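Local coordinates for regulatory protein SdiA (Escherichia coli, PDB 4LFU), which acts as a LuxR-type quorum-sensing transcription factor that responds to autoinducers made by other bacteria and activates transcription from a promoter of the ftsQAZ cell-division genes, at residues S181-E186 and N212-N217; K220-N223 and Q229-C232. All coordinates share one frame; numbering follows the deposited sequence.

Interaction 1. Residues S181-E186 and N212-N217; sequences SKREKE and NFHQKN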
loop_
_atom_site.group_PDB
_atom_site.type_symbol
_atom_site.label_atom_id
_atom_site.label_comp_id
_atom_site.label_asym_id
_atom_site.label_seq_id
_atom_site.Cartn_x
_atom_site.Cartn_y
_atom_site.Cartn_z
ATOM N N SER A 181 5.538 3.935 22.548
ATOM C CA SER A 181 4.758 3.162 23.498
ATOM C C SER A 181 3.326 3.217 23.057
ATOM O O SER A 181 2.944 4.101 22.287
ATOM C CB SER A 181 4.875 3.783 24.897
ATOM O OG SER A 181 4.118 4.999 24.987
ATOM N N LYS A 182 2.531 2.282 23.570
ATOM C CA LYS A 182 1.090 2.262 23.353
ATOM C C LYS A 182 0.443 3.606 23.685
ATOM O O LYS A 182 -0.390 4.096 22.932
ATOM C CB LYS A 182 0.434 1.182 24.219
ATOM C CG LYS A 182 0.445 -0.220 23.642
ATOM C CD LYS A 182 -0.629 -1.109 24.328
ATOM C CE LYS A 182 -2.059 -0.487 24.255
ATOM N NZ LYS A 182 -2.635 -0.354 22.846
ATOM N N ARG A 183 0.801 4.168 24.838
ATOM C CA ARG A 183 0.240 5.442 25.297
ATOM C C ARG A 183 0.662 6.611 24.408
ATOM O O ARG A 183 -0.138 7.489 24.126
ATOM C CB ARG A 183 0.660 5.719 26.742
ATOM C CG ARG A 183 0.181 7.050 27.294
ATOM C CD ARG A 183 -1.315 7.094 27.315
ATOM N NE ARG A 183 -1.809 7.608 28.582
ATOM C CZ ARG A 183 -3.035 7.398 29.051
ATOM N NH1 ARG A 183 -3.906 6.680 28.353
ATOM N NH2 ARG A 183 -3.379 7.908 30.229
ATOM N N GLU A 184 1.918 6.619 23.970
ATOM C CA GLU A 184 2.395 7.626 23.016
ATOM C C GLU A 184 1.576 7.589 21.720
ATOM O O GLU A 184 1.055 8.614 21.301
ATOM C CB GLU A 184 3.904 7.463 22.763
ATOM C CG GLU A 184 4.721 7.931 23.953
ATOM C CD GLU A 184 6.234 7.699 23.840
ATOM O OE1 GLU A 184 6.960 8.380 24.596
ATOM O OE2 GLU A 184 6.698 6.846 23.044
ATOM N N LYS A 185 1.442 6.402 21.118
ATOM C CA LYS A 185 0.614 6.178 19.919
ATOM C C LYS A 185 -0.849 6.625 20.099
ATOM O O LYS A 185 -1.426 7.284 19.211
ATOM C CB LYS A 185 0.673 4.716 19.471
ATOM C CG LYS A 185 2.026 4.290 18.930
ATOM C CD LYS A 185 1.981 2.900 18.309
ATOM C CE LYS A 185 3.038 1.990 18.948
ATOM N NZ LYS A 185 3.828 1.150 17.971
ATOM N N GLU A 186 -1.436 6.307 21.253
ATOM C CA GLU A 186 -2.810 6.741 21.560
ATOM C C GLU A 186 -2.970 8.266 21.552
ATOM O O GLU A 186 -3.879 8.793 20.927
ATOM C CB GLU A 186 -3.281 6.138 22.888
ATOM C CG GLU A 186 -4.620 6.687 23.401
ATOM C CD GLU A 186 -5.080 5.983 24.672
ATOM O OE1 GLU A 186 -4.275 5.897 25.622
ATOM O OE2 GLU A 186 -6.238 5.495 24.720
ATOM N N ASN A 212 1.584 16.459 27.341
ATOM C CA ASN A 212 2.758 17.170 26.840
ATOM C C ASN A 212 4.057 16.448 27.144
ATOM O O ASN A 212 5.017 16.559 26.374
ATOM C CB ASN A 212 2.796 18.630 27.344
ATOM C CG ASN A 212 1.529 19.417 26.964
ATOM O OD1 ASN A 212 0.925 19.180 25.905
ATOM N ND2 ASN A 212 1.106 20.332 27.836
ATOM N N PHE A 213 4.090 15.733 28.267
ATOM C CA PHE A 213 5.182 14.835 28.589
ATOM C C PHE A 213 5.385 13.837 27.456
ATOM O O PHE A 213 6.466 13.743 26.911
ATOM C CB PHE A 213 4.875 14.091 29.902
ATOM C CG PHE A 213 5.969 13.142 30.371
ATOM C CD1 PHE A 213 7.320 13.537 30.396
ATOM C CD2 PHE A 213 5.639 11.864 30.832
ATOM C CE1 PHE A 213 8.316 12.664 30.848
ATOM C CE2 PHE A 213 6.640 10.981 31.295
ATOM C CZ PHE A 213 7.970 11.394 31.310
ATOM N N HIS A 214 4.343 13.095 27.121
ATOM C CA HIS A 214 4.397 12.116 26.026
ATOM C C HIS A 214 4.766 12.713 24.651
ATOM O O HIS A 214 5.569 12.122 23.930
ATOM C CB HIS A 214 3.091 11.309 25.954
ATOM C CG HIS A 214 2.870 10.435 27.149
ATOM N ND1 HIS A 214 3.679 9.356 27.443
ATOM C CD2 HIS A 214 1.951 10.493 28.141
ATOM C CE1 HIS A 214 3.250 8.771 28.544
ATOM N NE2 HIS A 214 2.200 9.441 28.985
ATOM N N GLN A 215 4.185 13.873 24.325
ATOM C CA GLN A 215 4.487 14.615 23.097
ATOM C C GLN A 215 5.976 14.891 22.974
ATOM O O GLN A 215 6.577 14.617 21.941
ATOM C CB GLN A 215 3.722 15.953 23.007
ATOM C CG GLN A 215 2.201 15.881 22.935
ATOM C CD GLN A 215 1.652 15.341 21.622
ATOM O OE1 GLN A 215 2.372 14.753 20.805
ATOM N NE2 GLN A 215 0.341 15.502 21.437
ATOM N N LYS A 216 6.538 15.430 24.049
ATOM C CA LYS A 216 7.962 15.706 24.200
ATOM C C LYS A 216 8.879 14.519 24.016
ATOM O O LYS A 216 9.914 14.654 23.368
ATOM C CB LYS A 216 8.226 16.335 25.567
ATOM C CG LYS A 216 8.447 17.843 25.519
ATOM C CD LYS A 216 7.349 18.573 24.715
ATOM C CE LYS A 216 7.932 19.652 23.809
ATOM N NZ LYS A 216 6.865 20.254 22.929
ATOM N N ASN A 217 8.507 13.371 24.586
ATOM C CA ASN A 217 9.300 12.135 24.468
ATOM C C ASN A 217 9.347 11.594 23.032
ATOM O O ASN A 217 10.357 11.047 22.611
ATOM C CB ASN A 217 8.780 11.025 25.411
ATOM C CG ASN A 217 8.915 11.382 26.913
ATOM O OD1 ASN A 217 9.691 12.263 27.297
ATOM N ND2 ASN A 217 8.168 10.672 27.761
HETATM O O HOH W 1 6.268 8.922 27.075
#
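Glu184 reaches His214 and Asn217 with an extended side chain. Its CB starts beside the other helix rather than facing it. Glu184 CG lies 3.9 Å from His214 ND1 and approaches the imidazole obliquely. CD carries a carboxylate that stands nearly perpendicular to that ring. At the tip the two oxygens divide the work. Glu184 OE1 packs 3.3 Å from Asn217 CB and accepts a 2.6 Å bond from a water. The same water contacts His214 ND1 and accepts from Asn217 ND2, so it joins three side chains. Glu184 OE2 turns back to its own helix and accepts from Ser181 N at 3.2 Å. Ser181 OG in turn accepts from Glu184 N at 2.9 Å. These two bonds form a capping box at the start of helix 182-192. Glu184 OE2 also has a salt bridge to Lys221.

Arg183 CG lies over one face of the His214 ring, offset toward its rim. The guanidinium plane stands nearly perpendicular (87°) to the ring. Arg183 CG is anti to the backbone N (chi1 177°) and sits 3.8 Å from the His214 ring centroid, a CH-pi contact. Arg183 NH1 forms a salt bridge with Glu186 OE1.

The segments cross at -101° within the LuxR-type helix-turn-helix domain. Residues 212-217 lie on helix 208-222, the predicted recognition helix. Ile187, one turn after Arg183 on helix 182-192, also packs on His214.

Interaction 2. Residues K220-N223 and Q229-C232; sequences KKIN and QVAC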
loop_
_atom_site.group_PDB
_atom_site.type_symbol
_atom_site.label_atom_id
_atom_site.label_comp_id
_atom_site.label_asym_id
_atom_site.label_seq_id
_atom_site.Cartn_x
_atom_site.Cartn_y
_atom_site.Cartn_z
ATOM N N LYS A 220 11.531 14.056 21.133
ATOM C CA LYS A 220 12.901 13.690 21.470
ATOM C C LYS A 220 13.397 12.425 20.759
ATOM O O LYS A 220 14.477 12.451 20.177
ATOM C CB LYS A 220 13.093 13.652 23.009
ATOM C CG LYS A 220 14.327 12.885 23.545
ATOM C CD LYS A 220 14.439 12.932 25.111
ATOM C CE LYS A 220 13.239 12.274 25.862
ATOM N NZ LYS A 220 12.820 10.911 25.339
ATOM N N LYS A 221 12.612 11.348 20.765
ATOM C CA LYS A 221 12.990 10.089 20.080
ATOM C C LYS A 221 13.405 10.237 18.604
ATOM O O LYS A 221 14.396 9.628 18.189
ATOM C CB LYS A 221 11.860 9.057 20.140
ATOM C CG LYS A 221 11.737 8.320 21.433
ATOM C CD LYS A 221 10.405 7.574 21.492
ATOM C CE LYS A 221 10.297 6.712 22.747
ATOM N NZ LYS A 221 8.973 5.981 22.782
ATOM N N ILE A 222 12.626 10.997 17.815
ATOM C CA ILE A 222 12.865 11.147 16.360
ATOM C C ILE A 222 13.441 12.509 15.952
ATOM O O ILE A 222 13.530 12.812 14.775
ATOM C CB ILE A 222 11.590 10.824 15.491
ATOM C CG1 ILE A 222 10.469 11.835 15.713
ATOM C CG2 ILE A 222 11.095 9.414 15.761
ATOM C CD1 ILE A 222 9.450 11.905 14.564
ATOM N N ASN A 223 13.802 13.330 16.930
ATOM C CA ASN A 223 14.365 14.655 16.689
ATOM C C ASN A 223 13.423 15.600 15.900
ATOM O O ASN A 223 13.865 16.361 15.043
ATOM C CB ASN A 223 15.754 14.505 16.036
ATOM C CG ASN A 223 16.639 15.735 16.200
ATOM O OD1 ASN A 223 17.543 15.958 15.383
ATOM N ND2 ASN A 223 16.408 16.529 17.258
ATOM N N GLN A 229 4.830 17.246 12.922
ATOM C CA GLN A 229 5.797 16.406 12.204
ATOM C C GLN A 229 5.755 14.959 12.710
ATOM O O GLN A 229 5.832 14.014 11.919
ATOM C CB GLN A 229 7.252 16.955 12.273
ATOM C CG GLN A 229 8.190 16.037 11.448
ATOM C CD GLN A 229 9.676 16.291 11.606
ATOM O OE1 GLN A 229 10.217 17.222 11.026
ATOM N NE2 GLN A 229 10.358 15.410 12.342
ATOM N N VAL A 230 5.622 14.782 14.027
ATOM C CA VAL A 230 5.514 13.414 14.591
ATOM C C VAL A 230 4.263 12.697 14.106
ATOM O O VAL A 230 4.331 11.565 13.608
ATOM C CB VAL A 230 5.528 13.398 16.122
ATOM C CG1 VAL A 230 5.488 11.949 16.624
ATOM C CG2 VAL A 230 6.737 14.103 16.624
ATOM N N ALA A 231 3.122 13.363 14.233
ATOM C CA ALA A 231 1.862 12.797 13.780
ATOM C C ALA A 231 1.854 12.520 12.271
ATOM O O ALA A 231 1.366 11.478 11.830
ATOM C CB ALA A 231 0.699 13.717 14.179
ATOM N N CYS A 232 2.387 13.447 11.471
ATOM C CA CYS A 232 2.407 13.268 9.998
ATOM C C CYS A 232 3.321 12.162 9.549
ATOM O O CYS A 232 2.974 11.430 8.659
ATOM C CB CYS A 232 2.795 14.559 9.289
ATOM S SG CYS A 232 1.501 15.756 9.393
#
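Ile222 meets Val230 and Gln229 where helix 208-222 comes to its end. The contact joins the last two helices of the LuxR-type DNA-binding domain, 208-222 and 227-237. Lys220 contributes its backbone: its carbonyl O receives a weak bond from Asn223 N at 3.4 Å. Lys221 points its ammonium to another part of the domain. There NZ forms a salt bridge with Glu184 and a hydrogen bond with the carbonyl of Asn179, while its side chain also touches Phe180.

Ile222 carries the contact. Ile222 CA is 7.9 Å from Val230 CA, the nearest such pair of the two segments. The CB faces the other helix. CG1 lies between the backbone N and the carbonyl carbon (chi1 66°), and the chain then extends (chi2 158°) to bring CD1 across. Ile222 CD1 meets Val230 CG2 at 4.1 Å, methyl against methyl, with the two side chains set at a slant. The same CD1 lies beside the end of the Gln229 side chain, whose CB also faces Ile222.

Asn223 closes the segment. Its positive phi (60°) belongs to a Schellman motif, with Asn223 the first residue to leave helical angles. Its CB points away from helix 227-237.

Val230 is buried among several partners. Phe180, Leu188, Met218, Gln219 and Ala224 all touch it. On the same helix Gln229, Ala231 and Cys232 pack against Gly194, Cys232 and Ala192 of the second subunit.

The link between 220-223 and 229-232 is therefore dispersive. One isoleucine methyl supplies it from the first segment. It has no direct polar bond to fix a direction, so the contact itself depends on shape and burial, and is one of several between these helices.

Both interactions use helix 208-222 of the DNA-binding domain. Interaction 1 joins its middle to helix 182-192, and interaction 2 joins its C-terminal end to helix 227-237. Their centres are about 11 Å apart. The salt bridge between Glu184 and Lys221 connects them directly. Each is partly buried and has one buried residue, Glu184 in the first and Val230 in the second. Those two residues differ in kind. Interaction 1 mixes a CH-pi contact with a water-mediated polar bridge. Interaction 2 is mainly aliphatic. Its second helix also packs against the other subunit, whereas interaction 1 is untouched by that subunit.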